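Local coordinates for tellurite resistance protein of COG3793 (Nostoc punctiforme, PDB 2OU3), which is a TerB-family tellurite resistance protein that binds zinc, at the interface of chains A and B. Sequence-based numbering; all coordinates share one arbitrary frame. Chains: chain A/B, Tellurite resistance protein of COG3793.

The interface of chains A and B. Residues chain A 146, 150, 153-154; chain B 99, 136, 139, 143.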
# COMPACT_ATOMS: atom_id res chain seq x y z
N LEU A 146 3.66 12.97 0.43
CA LEU A 146 3.71 12.38 1.76
C LEU A 146 4.51 11.08 1.75
O LEU A 146 5.22 10.77 2.71
CB LEU A 146 2.29 12.16 2.29
CG LEU A 146 2.16 11.76 3.77
CD1 LEU A 146 2.87 12.73 4.72
CD2 LEU A 146 0.67 11.59 4.14
N ARG A 150 7.82 10.31 3.91
CA ARG A 150 7.98 9.05 4.65
C ARG A 150 9.36 8.46 4.35
O ARG A 150 10.16 8.20 5.26
CB ARG A 150 6.86 8.07 4.26
CG ARG A 150 6.70 6.81 5.16
CD ARG A 150 6.22 5.57 4.34
NE ARG A 150 5.08 4.83 4.90
CZ ARG A 150 5.09 3.57 5.35
NH1 ARG A 150 6.19 2.81 5.36
NH2 ARG A 150 3.95 3.05 5.80
N LEU A 153 12.37 10.35 5.66
CA LEU A 153 12.43 10.27 7.11
C LEU A 153 12.94 8.88 7.57
O LEU A 153 13.78 8.77 8.48
CB LEU A 153 11.06 10.60 7.70
CG LEU A 153 10.92 10.76 9.22
CD1 LEU A 153 11.82 11.87 9.70
CD2 LEU A 153 9.47 11.01 9.62
N LEU A 154 12.47 7.81 6.92
CA LEU A 154 12.88 6.46 7.33
C LEU A 154 14.32 6.19 6.97
O LEU A 154 15.06 5.56 7.74
CB LEU A 154 11.99 5.41 6.67
CG LEU A 154 10.51 5.42 7.07
CD1 LEU A 154 9.85 4.17 6.53
CD2 LEU A 154 10.34 5.52 8.57
N LEU B 99 7.94 3.26 13.00
CA LEU B 99 6.73 3.73 12.31
C LEU B 99 5.72 2.60 12.14
O LEU B 99 4.51 2.78 12.39
CB LEU B 99 7.08 4.36 10.94
CG LEU B 99 5.90 4.92 10.13
CD1 LEU B 99 5.09 6.01 10.86
CD2 LEU B 99 6.32 5.38 8.74
N LEU B 136 7.77 10.93 13.46
CA LEU B 136 7.21 9.67 13.00
C LEU B 136 5.73 9.56 13.40
O LEU B 136 4.89 9.14 12.61
CB LEU B 136 8.05 8.48 13.51
CG LEU B 136 9.48 8.33 12.90
CD1 LEU B 136 10.44 7.36 13.70
CD2 LEU B 136 9.43 7.96 11.42
N LEU B 139 3.79 11.81 11.21
CA LEU B 139 3.65 11.20 9.89
C LEU B 139 2.52 10.17 9.86
O LEU B 139 1.70 10.15 8.94
CB LEU B 139 4.96 10.51 9.48
CG LEU B 139 4.97 9.74 8.16
CD1 LEU B 139 4.75 10.68 7.01
CD2 LEU B 139 6.32 9.00 8.02
N GLU B 143 -0.74 10.40 7.50
CA GLU B 143 -0.98 9.28 6.61
C GLU B 143 -2.36 8.70 6.84
O GLU B 143 -3.09 8.44 5.87
CB GLU B 143 0.06 8.18 6.81
CG GLU B 143 1.45 8.51 6.30
CD GLU B 143 2.48 7.36 6.48
OE1 GLU B 143 2.39 6.53 7.44
OE2 GLU B 143 3.42 7.33 5.66
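A leucine-rich, antiparallel helix-to-helix interface joins the two copies of this TerB-family protein: the long C-terminal helix 130-154 of chain A packs along the same helix of chain B and, towards its C-terminal end, also meets helix 94-106 of chain B. The contact repeats with the chains exchanged across a two-fold axis, and together the paired helices probably hold a dimer, although the structure alone does not show that this dimer forms in solution. A:Leu146 and B:Leu139 lie alongside each other pointing opposite ways, their CD1 methyls 3.6 Å apart, while the other methyl of A:Leu146, CD2, rests against the backbone and CG of B:Glu143. One helical turn further along chain A, A:Arg150 lies across B:Leu139 at about a right angle, and its CG stands 3.6 Å from B:Leu139 CD2. The arginine thus lends its aliphatic stem to the apolar seam before its head turns to a polar partner. Bends at chi2 and chi3 bring NE to B:Glu143, whose chain runs extended beyond CG. A:Arg150 NE donates a hydrogen bond of 3.1 Å to the carboxylate oxygen B:Glu143 OE2, in what is also a salt bridge. This bond reaches the syn side of the oxygen but is bent, 139° at the hydrogen, and departs from both flat groups, whose planes are 32° apart. NH2 of A:Arg150 stays 4.2 Å from B:Glu143 OE1, so the pair meets through NE rather than as a two-pronged bridge. B:Leu99 CD2 lies over one face of the guanidinium group, 4.0 Å from A:Arg150 CZ, giving the charged head an apolar neighbour. Towards the end of the chain A helix, B:Leu136 CD2 is shared by two leucines: A:Leu153 CD2 approaches it obliquely at 3.5 Å, and A:Leu154 CD2 lies 3.9 Å from it. That A:Leu154 methyl also touches B:Leu99 CD2, 4.0 Å away, bridging the two helices of chain B.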